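PDB 4XRW: BexL, which probably acts as a di-domain aromatase/cyclase, cyclising and aromatising a nascent polyketide in the type II polyketide synthase pathway to BE-7585A. Local coordinates for residues L29-A34 with A158-V163; G111-E116 with V125-A130; T172-D177 with S277-V282; L256-T261 with V283-N288. All blocks are in the same frame, centred on the assembly; numbering follows the deposited sequence.

Interaction 1 of 4, residues L29-A34 with A158-V163; sequences LVDAPA and ALKHNV
Lys160 and Val163 of the long helix 138-166 meet the end of strand 22-30 and the turn that follows it. Leu159, just before them, packs on Trp113 and Val125 of the sheet. Lys160 has CG anti to its own N (chi1 174°) and stays extended as far as CE, so that its aliphatic part runs past Val30 in the opposite direction, with Lys160 CB 4.1 Å from Val30 CG2. A bend at chi4 (54°) then brings NZ to the backbone: Lys160 NZ donates to Leu29 O at 3.0 Å, coming from above the carbonyl plane. The same ammonium forms a salt bridge with Glu164, whose carboxylate also accepts from Asp31 N; at 4.1 Å, Asp31 OD2 and Lys160 NZ probably attract each other without forming a salt bridge. One turn on, Val163 crosses Val30 at about a right angle, CG1 to CG1 at 3.7 Å, and Val163 CG1 also reaches Ala32 CB at 4.0 Å. Two valines and an alanine, small and apolar, suit this close, buried approach. A lysine serves at the margin because its methylenes pack while its charge, probably kept by the two carboxylates nearby, ties the helix to a strand-end carbonyl of the helix-grip fold.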
loop_
_atom_site.group_PDB
_atom_site.type_symbol
_atom_site.label_atom_id
_atom_site.label_comp_id
_atom_site.label_asym_id
_atom_site.label_seq_id
_atom_site.Cartn_x
_atom_site.Cartn_y
_atom_site.Cartn_z
ATOM N N LEU A 29 -22.465 -3.494 -2.700
ATOM C CA LEU A 29 -22.462 -4.948 -2.563
ATOM C C LEU A 29 -21.123 -5.463 -3.006
ATOM O O LEU A 29 -20.575 -4.976 -3.996
ATOM C CB LEU A 29 -23.576 -5.601 -3.404
ATOM C CG LEU A 29 -25.007 -5.183 -3.088
ATOM C CD1 LEU A 29 -25.951 -5.726 -4.170
ATOM C CD2 LEU A 29 -25.440 -5.661 -1.712
ATOM N N VAL A 30 -20.593 -6.449 -2.284
ATOM C CA VAL A 30 -19.282 -7.026 -2.579
ATOM C C VAL A 30 -19.378 -8.560 -2.667
ATOM O O VAL A 30 -19.982 -9.192 -1.803
ATOM C CB VAL A 30 -18.245 -6.635 -1.495
ATOM C CG1 VAL A 30 -16.909 -7.334 -1.736
ATOM C CG2 VAL A 30 -18.067 -5.103 -1.443
ATOM N N ASP A 31 -18.764 -9.155 -3.690
ATOM C CA ASP A 31 -18.898 -10.602 -3.911
ATOM C C ASP A 31 -17.833 -11.402 -3.152
ATOM O O ASP A 31 -17.019 -12.127 -3.736
ATOM C CB ASP A 31 -18.854 -10.921 -5.409
ATOM C CG ASP A 31 -20.028 -10.308 -6.176
ATOM O OD1 ASP A 31 -21.125 -10.131 -5.585
ATOM O OD2 ASP A 31 -19.850 -9.992 -7.371
ATOM N N ALA A 32 -17.848 -11.229 -1.837
ATOM C CA ALA A 32 -17.099 -12.060 -0.907
ATOM C C ALA A 32 -17.950 -12.176 0.348
ATOM O O ALA A 32 -18.861 -11.379 0.557
ATOM C CB ALA A 32 -15.724 -11.462 -0.592
ATOM N N PRO A 33 -17.689 -13.183 1.176
ATOM C CA PRO A 33 -18.531 -13.326 2.370
ATOM C C PRO A 33 -18.266 -12.224 3.396
ATOM O O PRO A 33 -17.186 -11.640 3.404
ATOM C CB PRO A 33 -18.144 -14.704 2.917
ATOM C CG PRO A 33 -16.830 -15.018 2.307
ATOM C CD PRO A 33 -16.757 -14.306 1.001
ATOM N N ALA A 34 -19.250 -11.944 4.233
ATOM C CA ALA A 34 -19.158 -10.871 5.233
ATOM C C ALA A 34 -17.950 -11.007 6.149
ATOM O O ALA A 34 -17.331 -10.011 6.518
ATOM C CB ALA A 34 -20.416 -10.835 6.066
ATOM N N ALA A 158 -13.634 1.250 -5.103
ATOM C CA ALA A 158 -12.312 0.624 -5.129
ATOM C C ALA A 158 -12.294 -0.599 -4.198
ATOM O O ALA A 158 -11.672 -1.615 -4.507
ATOM C CB ALA A 158 -11.238 1.640 -4.733
ATOM N N LEU A 159 -12.988 -0.527 -3.069
ATOM C CA LEU A 159 -13.056 -1.661 -2.159
ATOM C C LEU A 159 -13.645 -2.887 -2.861
ATOM O O LEU A 159 -13.103 -3.986 -2.781
ATOM C CB LEU A 159 -13.892 -1.330 -0.933
ATOM C CG LEU A 159 -14.175 -2.473 0.037
ATOM C CD1 LEU A 159 -12.933 -2.781 0.861
ATOM C CD2 LEU A 159 -15.328 -2.141 0.933
ATOM N N LYS A 160 -14.779 -2.691 -3.522
ATOM C CA LYS A 160 -15.425 -3.775 -4.263
ATOM C C LYS A 160 -14.496 -4.333 -5.343
ATOM O O LYS A 160 -14.307 -5.540 -5.435
ATOM C CB LYS A 160 -16.725 -3.271 -4.887
ATOM C CG LYS A 160 -17.429 -4.262 -5.799
ATOM C CD LYS A 160 -18.685 -3.640 -6.427
ATOM C CE LYS A 160 -19.381 -4.625 -7.389
ATOM N NZ LYS A 160 -19.668 -5.941 -6.719
ATOM N N HIS A 161 -13.923 -3.453 -6.159
ATOM C CA HIS A 161 -13.031 -3.871 -7.237
ATOM C C HIS A 161 -11.861 -4.705 -6.713
ATOM O O HIS A 161 -11.567 -5.796 -7.216
ATOM C CB HIS A 161 -12.517 -2.643 -7.970
ATOM C CG HIS A 161 -11.615 -2.955 -9.117
ATOM N ND1 HIS A 161 -12.094 -3.224 -10.381
ATOM C CD2 HIS A 161 -10.263 -3.027 -9.198
ATOM C CE1 HIS A 161 -11.074 -3.458 -11.191
ATOM N NE2 HIS A 161 -9.952 -3.344 -10.499
ATOM N N ASN A 162 -11.204 -4.198 -5.676
ATOM C CA ASN A 162 -10.017 -4.860 -5.155
ATOM C C ASN A 162 -10.298 -6.087 -4.312
ATOM O O ASN A 162 -9.555 -7.072 -4.403
ATOM C CB ASN A 162 -9.192 -3.862 -4.360
ATOM C CG ASN A 162 -8.683 -2.765 -5.227
ATOM O OD1 ASN A 162 -8.189 -3.011 -6.316
ATOM N ND2 ASN A 162 -8.843 -1.536 -4.779
ATOM N N VAL A 163 -11.357 -6.063 -3.510
ATOM C CA VAL A 163 -11.653 -7.225 -2.674
ATOM C C VAL A 163 -11.926 -8.398 -3.592
ATOM O O VAL A 163 -11.489 -9.515 -3.334
ATOM C CB VAL A 163 -12.867 -7.007 -1.728
ATOM C CG1 VAL A 163 -13.353 -8.327 -1.132
ATOM C CG2 VAL A 163 -12.492 -6.061 -0.593
#

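Interaction 2 of 4, residues G111-E116 with V125-A130; sequences GTWIVE and VRLLHA
Leu128 N donates to Thr112 O at 2.8 Å, an almost straight bond (178°) lying in the carbonyl plane, and Thr112 N returns the bond to Leu128 O. Ile114 and Arg126 form the next hydrogen-bonded pair of this antiparallel hairpin. Between these pairs Trp113 faces Leu127 without backbone bonds, and their side chains turn to the inner, helix-covered face. There Leu127 CD1 sits over the six-membered ring of Trp113, 3.9 Å from its centroid, a CH-pi contact, while Val125 CG1 meets the ring edge in plane at 3.6 Å from Trp113 CE3. With one face and one edge held, the indole is steadied, and its NE1 donates to a bound MES molecule, probably from the crystallisation liquor, that may mark a pocket. On the other face Arg126, bent at chi3 (53°), lays its guanidinium across Ile114, whose CD1 is 3.7 Å from Arg126 NH1 and covers one face toward the rim. Arg126 NH1 bridges to Glu116 OE2 at 2.9 Å, met from above the carboxylate plane, and NE pairs with Glu25 of strand 22-30. A leucine in place of Arg126 would probably leave both Glu116 and Glu25 without their positive mate. The guanidinium thus offers its flat face to a methyl of Ile114 and its N-H groups to carboxylates on both neighbouring strands, while the opposite face of the sheet gives aromatic and aliphatic surface to the interior.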
loop_
_atom_site.group_PDB
_atom_site.type_symbol
_atom_site.label_atom_id
_atom_site.label_comp_id
_atom_site.label_asym_id
_atom_site.label_seq_id
_atom_site.Cartn_x
_atom_site.Cartn_y
_atom_site.Cartn_z
ATOM N N GLY A 111 -16.503 7.609 11.714
ATOM C CA GLY A 111 -17.232 6.760 10.800
ATOM C C GLY A 111 -17.398 5.360 11.358
ATOM O O GLY A 111 -16.877 5.016 12.429
ATOM N N THR A 112 -18.143 4.553 10.614
ATOM C CA THR A 112 -18.395 3.188 10.983
ATOM C C THR A 112 -18.486 2.358 9.726
ATOM O O THR A 112 -19.128 2.772 8.751
ATOM C CB THR A 112 -19.719 3.023 11.793
ATOM O OG1 THR A 112 -19.829 4.046 12.780
ATOM C CG2 THR A 112 -19.755 1.686 12.479
ATOM N N TRP A 113 -17.795 1.221 9.749
ATOM C CA TRP A 113 -17.974 0.150 8.783
ATOM C C TRP A 113 -18.946 -0.843 9.385
ATOM O O TRP A 113 -18.808 -1.216 10.551
ATOM C CB TRP A 113 -16.661 -0.586 8.475
ATOM C CG TRP A 113 -15.635 0.252 7.766
ATOM C CD1 TRP A 113 -14.624 0.966 8.350
ATOM C CD2 TRP A 113 -15.512 0.452 6.362
ATOM N NE1 TRP A 113 -13.883 1.600 7.380
ATOM C CE2 TRP A 113 -14.414 1.314 6.156
ATOM C CE3 TRP A 113 -16.229 -0.004 5.248
ATOM C CZ2 TRP A 113 -14.017 1.725 4.892
ATOM C CZ3 TRP A 113 -15.825 0.404 3.995
ATOM C CH2 TRP A 113 -14.730 1.250 3.825
ATOM N N ILE A 114 -19.888 -1.303 8.580
ATOM C CA ILE A 114 -20.818 -2.342 9.013
ATOM C C ILE A 114 -20.909 -3.306 7.847
ATOM O O ILE A 114 -21.252 -2.902 6.736
ATOM C CB ILE A 114 -22.215 -1.796 9.368
ATOM C CG1 ILE A 114 -22.151 -0.680 10.415
ATOM C CG2 ILE A 114 -23.091 -2.923 9.910
ATOM C CD1 ILE A 114 -23.412 0.191 10.467
ATOM N N VAL A 115 -20.569 -4.566 8.075
ATOM C CA VAL A 115 -20.589 -5.549 7.020
ATOM C C VAL A 115 -21.698 -6.568 7.303
ATOM O O VAL A 115 -21.716 -7.192 8.357
ATOM C CB VAL A 115 -19.255 -6.246 6.884
ATOM C CG1 VAL A 115 -19.257 -7.118 5.648
ATOM C CG2 VAL A 115 -18.126 -5.197 6.802
ATOM N N GLU A 116 -22.623 -6.702 6.354
ATOM C CA GLU A 116 -23.827 -7.527 6.530
ATOM C C GLU A 116 -23.843 -8.673 5.507
ATOM O O GLU A 116 -23.609 -8.456 4.310
ATOM C CB GLU A 116 -25.089 -6.663 6.401
ATOM C CG GLU A 116 -25.230 -5.626 7.535
ATOM C CD GLU A 116 -26.371 -4.620 7.343
ATOM O OE1 GLU A 116 -26.959 -4.584 6.242
ATOM O OE2 GLU A 116 -26.663 -3.857 8.302
ATOM N N VAL A 125 -21.716 -3.845 2.265
ATOM C CA VAL A 125 -20.793 -3.035 3.050
ATOM C C VAL A 125 -21.363 -1.650 3.168
ATOM O O VAL A 125 -21.595 -0.981 2.172
ATOM C CB VAL A 125 -19.406 -2.989 2.421
ATOM C CG1 VAL A 125 -18.461 -2.101 3.265
ATOM C CG2 VAL A 125 -18.864 -4.400 2.295
ATOM N N ARG A 126 -21.618 -1.251 4.404
ATOM C CA ARG A 126 -22.108 0.074 4.728
ATOM C C ARG A 126 -21.009 0.920 5.348
ATOM O O ARG A 126 -20.319 0.455 6.264
ATOM C CB ARG A 126 -23.266 -0.039 5.701
ATOM C CG ARG A 126 -24.386 -0.940 5.188
ATOM C CD ARG A 126 -25.366 -1.190 6.289
ATOM N NE ARG A 126 -25.864 0.032 6.898
ATOM C CZ ARG A 126 -26.406 0.089 8.105
ATOM N NH1 ARG A 126 -26.526 -1.024 8.814
ATOM N NH2 ARG A 126 -26.823 1.254 8.607
ATOM N N LEU A 127 -20.886 2.152 4.872
ATOM C CA LEU A 127 -19.875 3.072 5.360
ATOM C C LEU A 127 -20.582 4.321 5.827
ATOM O O LEU A 127 -21.161 5.056 5.020
ATOM C CB LEU A 127 -18.850 3.366 4.267
ATOM C CG LEU A 127 -17.812 4.452 4.538
ATOM C CD1 LEU A 127 -16.998 4.144 5.770
ATOM C CD2 LEU A 127 -16.910 4.639 3.303
ATOM N N LEU A 128 -20.557 4.550 7.131
ATOM C CA LEU A 128 -21.204 5.695 7.744
ATOM C C LEU A 128 -20.193 6.737 8.161
ATOM O O LEU A 128 -19.096 6.371 8.598
ATOM C CB LEU A 128 -21.972 5.275 8.977
ATOM C CG LEU A 128 -23.222 4.414 8.761
ATOM C CD1 LEU A 128 -22.889 3.040 8.179
ATOM C CD2 LEU A 128 -23.929 4.274 10.115
ATOM N N HIS A 129 -20.565 8.009 8.071
ATOM C CA HIS A 129 -19.740 9.084 8.622
ATOM C C HIS A 129 -20.562 9.995 9.483
ATOM O O HIS A 129 -21.769 10.175 9.261
ATOM C CB HIS A 129 -19.069 9.891 7.508
ATOM C CG HIS A 129 -17.973 9.158 6.805
ATOM N ND1 HIS A 129 -18.194 8.348 5.707
ATOM C CD2 HIS A 129 -16.645 9.096 7.054
ATOM C CE1 HIS A 129 -17.050 7.821 5.315
ATOM N NE2 HIS A 129 -16.095 8.260 6.115
ATOM N N ALA A 130 -19.900 10.589 10.465
ATOM C CA ALA A 130 -20.501 11.618 11.277
ATOM C C ALA A 130 -19.480 12.727 11.371
ATOM O O ALA A 130 -18.337 12.459 11.740
ATOM C CB ALA A 130 -20.855 11.074 12.646
#

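Interaction 3 of 4, residues T172-D177 with S277-V282; sequences TFSFTD and SSEHTV
Phe173, Phe175 and Asp177 pair with Val282, His280 and Ser278 through six backbone hydrogen bonds, the shortest from His280 N to Phe175 O at 2.8 Å. Aromatic contacts lie on the face turned to helix 299-326. Both phenylalanines place CG between backbone N and carbonyl carbon (chi1 60° and 64°), which leans each ring over its cross-strand neighbour: Val282 CB stands 3.7 Å from Phe173 CZ, over the ring face, and His280 CB covers the Phe175 face toward its rim. The imidazole is slid aside, its plane 23° from that of Phe175. This pairing of first and last strands, 172-181 with 274-284, belongs to the second helix-grip domain, whose long helix supplies Ser314 to His280 NE2, while His260 NE2 hydrogen-bonds to His280 ND1. A water bridge lies at the other end of the aromatic face, donating to Asp177 OD2 at 2.7 Å and to Ser278 O at 2.9 Å; Asp177 OD2 also bonds to Ser311. Polar side-chain bonds occupy the opposite face. Glu279, bent at chi2, brings OE2 to two hydroxyl donors: Ser174 OG at 3.0 Å from the anti side, somewhat out of the carboxylate plane, and Thr281 OG1 at 2.7 Å on the syn lone pair. Short hydroxyl side chains reach the carboxylate directly from the strands; Ser174 is exposed, Thr281 buried.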
loop_
_atom_site.group_PDB
_atom_site.type_symbol
_atom_site.label_atom_id
_atom_site.label_comp_id
_atom_site.label_asym_id
_atom_site.label_seq_id
_atom_site.Cartn_x
_atom_site.Cartn_y
_atom_site.Cartn_z
ATOM N N THR A 172 -3.620 -12.874 -7.470
ATOM C CA THR A 172 -2.877 -12.217 -6.393
ATOM C C THR A 172 -1.828 -13.164 -5.895
ATOM O O THR A 172 -2.143 -14.294 -5.551
ATOM C CB THR A 172 -3.803 -11.826 -5.243
ATOM O OG1 THR A 172 -4.777 -10.911 -5.735
ATOM C CG2 THR A 172 -3.033 -11.173 -4.083
ATOM N N PHE A 173 -0.576 -12.717 -5.844
ATOM C CA PHE A 173 0.493 -13.582 -5.371
ATOM C C PHE A 173 1.560 -12.738 -4.707
ATOM O O PHE A 173 1.657 -11.539 -4.946
ATOM C CB PHE A 173 1.071 -14.420 -6.516
ATOM C CG PHE A 173 1.662 -13.616 -7.624
ATOM C CD1 PHE A 173 3.019 -13.359 -7.653
ATOM C CD2 PHE A 173 0.864 -13.095 -8.635
ATOM C CE1 PHE A 173 3.584 -12.620 -8.680
ATOM C CE2 PHE A 173 1.413 -12.344 -9.662
ATOM C CZ PHE A 173 2.789 -12.105 -9.679
ATOM N N SER A 174 2.340 -13.384 -3.860
ATOM C CA SER A 174 3.353 -12.714 -3.094
ATOM C C SER A 174 4.579 -13.601 -3.068
ATOM O O SER A 174 4.463 -14.824 -3.084
ATOM C CB SER A 174 2.841 -12.419 -1.708
ATOM O OG SER A 174 3.898 -12.146 -0.813
ATOM N N PHE A 175 5.757 -12.996 -3.054
ATOM C CA PHE A 175 6.992 -13.783 -2.994
ATOM C C PHE A 175 8.096 -12.934 -2.370
ATOM O O PHE A 175 8.014 -11.703 -2.388
ATOM C CB PHE A 175 7.397 -14.268 -4.387
ATOM C CG PHE A 175 7.737 -13.169 -5.343
ATOM C CD1 PHE A 175 9.042 -12.693 -5.436
ATOM C CD2 PHE A 175 6.772 -12.603 -6.146
ATOM C CE1 PHE A 175 9.364 -11.677 -6.322
ATOM C CE2 PHE A 175 7.089 -11.577 -7.028
ATOM C CZ PHE A 175 8.386 -11.112 -7.108
ATOM N N THR A 176 9.103 -13.604 -1.818
ATOM C CA THR A 176 10.200 -12.942 -1.112
ATOM C C THR A 176 11.565 -13.476 -1.578
ATOM O O THR A 176 11.709 -14.669 -1.824
ATOM C CB THR A 176 10.072 -13.137 0.401
ATOM O OG1 THR A 176 8.818 -12.601 0.862
ATOM C CG2 THR A 176 11.202 -12.462 1.137
ATOM N N ASP A 177 12.549 -12.587 -1.725
ATOM C CA ASP A 177 13.945 -13.008 -1.960
ATOM C C ASP A 177 14.776 -12.574 -0.772
ATOM O O ASP A 177 14.567 -11.488 -0.255
ATOM C CB ASP A 177 14.495 -12.414 -3.246
ATOM C CG ASP A 177 13.897 -13.046 -4.478
ATOM O OD1 ASP A 177 14.168 -14.239 -4.746
ATOM O OD2 ASP A 177 13.180 -12.348 -5.198
ATOM N N SER A 277 15.728 -9.005 3.229
ATOM C CA SER A 277 14.750 -9.558 2.339
ATOM C C SER A 277 13.983 -8.489 1.583
ATOM O O SER A 277 13.852 -7.383 2.056
ATOM C CB SER A 277 13.767 -10.424 3.141
ATOM O OG SER A 277 13.159 -9.652 4.163
ATOM N N SER A 278 13.509 -8.868 0.412
ATOM C CA SER A 278 12.667 -8.059 -0.459
ATOM C C SER A 278 11.415 -8.855 -0.766
ATOM O O SER A 278 11.494 -9.891 -1.441
ATOM C CB SER A 278 13.396 -7.720 -1.743
ATOM O OG SER A 278 12.599 -7.003 -2.651
ATOM N N GLU A 279 10.273 -8.371 -0.273
ATOM C CA GLU A 279 8.977 -9.003 -0.507
ATOM C C GLU A 279 8.195 -8.228 -1.545
ATOM O O GLU A 279 8.304 -7.009 -1.611
ATOM C CB GLU A 279 8.192 -9.078 0.801
ATOM C CG GLU A 279 6.831 -9.775 0.672
ATOM C CD GLU A 279 5.669 -8.860 0.233
ATOM O OE1 GLU A 279 5.841 -7.625 0.003
ATOM O OE2 GLU A 279 4.550 -9.402 0.110
ATOM N N HIS A 280 7.427 -8.927 -2.344
ATOM C CA HIS A 280 6.538 -8.306 -3.282
ATOM C C HIS A 280 5.161 -8.921 -3.219
ATOM O O HIS A 280 5.046 -10.087 -3.142
ATOM C CB HIS A 280 7.013 -8.444 -4.703
ATOM C CG HIS A 280 8.368 -7.872 -4.961
ATOM N ND1 HIS A 280 8.557 -6.645 -5.538
ATOM C CD2 HIS A 280 9.590 -8.399 -4.798
ATOM C CE1 HIS A 280 9.843 -6.421 -5.658
ATOM N NE2 HIS A 280 10.489 -7.470 -5.221
ATOM N N THR A 281 4.150 -8.083 -3.274
ATOM C CA THR A 281 2.765 -8.524 -3.477
ATOM C C THR A 281 2.225 -7.891 -4.769
ATOM O O THR A 281 2.306 -6.641 -5.000
ATOM C CB THR A 281 1.856 -8.169 -2.282
ATOM O OG1 THR A 281 2.213 -8.958 -1.131
ATOM C CG2 THR A 281 0.391 -8.439 -2.624
ATOM N N VAL A 282 1.676 -8.746 -5.636
ATOM C CA VAL A 282 1.161 -8.300 -6.905
ATOM C C VAL A 282 -0.277 -8.765 -7.106
ATOM O O VAL A 282 -0.604 -9.882 -6.739
ATOM C CB VAL A 282 2.005 -8.825 -8.089
ATOM C CG1 VAL A 282 1.428 -8.356 -9.418
ATOM C CG2 VAL A 282 3.447 -8.338 -7.979
HETATM O O HOH W 1 12.122 -10.029 -4.240
#

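Interaction 4 of 4, residues L256-T261 with V283-N288; sequences LMTLHT and VLNTAN
Leu256, Val283 and Thr258 bury the most surface here, and Val283 O is the hub. Thr258 N donates to Val283 O at 2.8 Å. Two weak bonds reach the same oxygen, one from Thr258 OG1 at 3.0 Å, the other from the amide of Leu259. Two residues, Thr258 and Leu259, are thus set against the single Val283, which makes a classic beta bulge, and Val283 N donates to Leu259 O in return. Threonine suits the bulge because its two branches do different work. With OG1 between backbone N and carbonyl carbon (chi1 56°), the hydroxyl turns to Val283, while CG2 lies against Asn285 CB at 3.4 Å, the two side chains crossing at about a right angle. With a glycine in place of Thr258 the weak hydroxyl bond to Val283 O goes, and a gap would probably open beside Asn285 CB. One methyl of Val283, CG2, packs on Leu259 CB at 3.9 Å. Leu256 contributes its backbone, O accepting from Asn285 N at 2.9 Å, and its apolar branch, CD2 lying 4.0 Å from Asn288 O. Around this open end of the hairpin formed by strands 257-268 and 274-284, Leu256 reaches Phe305 and Val306 of helix 299-326, whereas Thr258 and Val283 rest on Leu165 from helix 138-166.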
loop_
_atom_site.group_PDB
_atom_site.type_symbol
_atom_site.label_atom_id
_atom_site.label_comp_id
_atom_site.label_asym_id
_atom_site.label_seq_id
_atom_site.Cartn_x
_atom_site.Cartn_y
_atom_site.Cartn_z
ATOM N N LEU A 256 0.137 -4.686 -16.887
ATOM C CA LEU A 256 -0.103 -6.035 -16.308
ATOM C C LEU A 256 -0.421 -6.099 -14.822
ATOM O O LEU A 256 -0.808 -7.162 -14.320
ATOM C CB LEU A 256 1.111 -6.953 -16.526
ATOM C CG LEU A 256 1.430 -7.566 -17.890
ATOM C CD1 LEU A 256 2.516 -8.615 -17.708
ATOM C CD2 LEU A 256 0.178 -8.172 -18.557
ATOM N N MET A 257 -0.232 -5.000 -14.093
ATOM C CA MET A 257 -0.449 -5.013 -12.651
ATOM C C MET A 257 -1.525 -4.011 -12.267
ATOM O O MET A 257 -1.523 -2.861 -12.714
ATOM C CB MET A 257 0.864 -4.704 -11.881
ATOM C CG MET A 257 2.009 -5.682 -12.111
ATOM S SD MET A 257 3.429 -5.404 -11.024
ATOM C CE MET A 257 3.932 -3.837 -11.643
ATOM N N THR A 258 -2.458 -4.460 -11.441
ATOM C CA THR A 258 -3.412 -3.562 -10.826
ATOM C C THR A 258 -2.906 -3.087 -9.462
ATOM O O THR A 258 -3.347 -2.053 -8.972
ATOM C CB THR A 258 -4.772 -4.227 -10.642
ATOM O OG1 THR A 258 -4.598 -5.411 -9.877
ATOM C CG2 THR A 258 -5.344 -4.589 -11.965
ATOM N N LEU A 259 -1.989 -3.841 -8.861
ATOM C CA LEU A 259 -1.378 -3.458 -7.597
ATOM C C LEU A 259 0.021 -4.015 -7.531
ATOM O O LEU A 259 0.285 -5.124 -7.977
ATOM C CB LEU A 259 -2.201 -3.984 -6.405
ATOM C CG LEU A 259 -1.540 -3.781 -5.030
ATOM C CD1 LEU A 259 -2.400 -2.957 -4.120
ATOM C CD2 LEU A 259 -1.147 -5.097 -4.390
ATOM N N HIS A 260 0.925 -3.249 -6.938
ATOM C CA HIS A 260 2.240 -3.745 -6.612
ATOM C C HIS A 260 2.719 -3.040 -5.352
ATOM O O HIS A 260 2.962 -1.835 -5.366
ATOM C CB HIS A 260 3.231 -3.507 -7.755
ATOM C CG HIS A 260 4.634 -3.863 -7.387
ATOM N ND1 HIS A 260 5.734 -3.184 -7.870
ATOM C CD2 HIS A 260 5.111 -4.808 -6.552
ATOM C CE1 HIS A 260 6.828 -3.694 -7.342
ATOM N NE2 HIS A 260 6.479 -4.684 -6.546
ATOM N N THR A 261 2.844 -3.796 -4.284
ATOM C CA THR A 261 3.372 -3.316 -3.037
ATOM C C THR A 261 4.586 -4.180 -2.708
ATOM O O THR A 261 4.764 -5.283 -3.258
ATOM C CB THR A 261 2.349 -3.407 -1.896
ATOM O OG1 THR A 261 1.991 -4.765 -1.698
ATOM C CG2 THR A 261 1.102 -2.611 -2.200
ATOM N N VAL A 283 -1.095 -7.892 -7.678
ATOM C CA VAL A 283 -2.382 -8.278 -8.263
ATOM C C VAL A 283 -2.313 -8.052 -9.758
ATOM O O VAL A 283 -1.993 -6.955 -10.229
ATOM C CB VAL A 283 -3.565 -7.480 -7.672
ATOM C CG1 VAL A 283 -4.889 -7.929 -8.310
ATOM C CG2 VAL A 283 -3.624 -7.632 -6.171
ATOM N N LEU A 284 -2.627 -9.086 -10.537
ATOM C CA LEU A 284 -2.589 -8.957 -11.993
ATOM C C LEU A 284 -3.802 -8.269 -12.599
ATOM O O LEU A 284 -4.893 -8.281 -12.044
ATOM C CB LEU A 284 -2.436 -10.336 -12.631
ATOM C CG LEU A 284 -1.131 -11.049 -12.369
ATOM C CD1 LEU A 284 -1.206 -12.477 -12.918
ATOM C CD2 LEU A 284 -0.013 -10.291 -13.014
ATOM N N ASN A 285 -3.569 -7.638 -13.744
ATOM C CA ASN A 285 -4.601 -7.005 -14.537
ATOM C C ASN A 285 -4.809 -7.948 -15.710
ATOM O O ASN A 285 -3.981 -8.007 -16.617
ATOM C CB ASN A 285 -4.158 -5.617 -15.005
ATOM C CG ASN A 285 -5.271 -4.818 -15.626
ATOM O OD1 ASN A 285 -6.328 -5.349 -15.949
ATOM N ND2 ASN A 285 -5.034 -3.519 -15.803
ATOM N N THR A 286 -5.881 -8.719 -15.681
ATOM C CA THR A 286 -6.071 -9.737 -16.710
ATOM C C THR A 286 -6.484 -9.103 -18.036
ATOM O O THR A 286 -6.269 -9.688 -19.079
ATOM C CB THR A 286 -7.128 -10.777 -16.274
ATOM O OG1 THR A 286 -8.357 -10.106 -15.988
ATOM C CG2 THR A 286 -6.670 -11.506 -15.026
ATOM N N ALA A 287 -7.051 -7.899 -17.997
ATOM C CA ALA A 287 -7.576 -7.248 -19.201
ATOM C C ALA A 287 -6.500 -6.968 -20.242
ATOM O O ALA A 287 -6.800 -6.818 -21.432
ATOM C CB ALA A 287 -8.264 -5.941 -18.840
ATOM N N ASN A 288 -5.253 -6.877 -19.792
ATOM C CA ASN A 288 -4.160 -6.474 -20.670
ATOM C C ASN A 288 -3.156 -7.578 -20.995
ATOM O O ASN A 288 -2.158 -7.321 -21.660
ATOM C CB ASN A 288 -3.431 -5.288 -20.036
ATOM C CG ASN A 288 -4.323 -4.087 -19.900
ATOM O OD1 ASN A 288 -5.110 -3.790 -20.802
ATOM N ND2 ASN A 288 -4.229 -3.393 -18.765
HETATM O O HOH W 2 -2.794 -1.665 -14.531
#

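How the interactions relate
The four contacts fall into two pairs, one in each helix-grip domain. Interactions 1 and 2 lie about 14 Å apart between centres and meet through Leu159, whose CD2 is 3.9 Å from Val125 CG1 and also packs on Trp113, beside the bound MES. Interactions 3 and 4, likewise about 14 Å apart, share strand 274-284 and join where His280 ND1 lies 3.0 Å from His260 NE2. In both domains the last strand runs between the first and the sixth. Across the domains, interactions 1 and 4 come within about 5 Å at their nearest atoms without touching, while interactions 2 and 3 stay about 31 Å apart between centres, on opposite sides of the chain's centre.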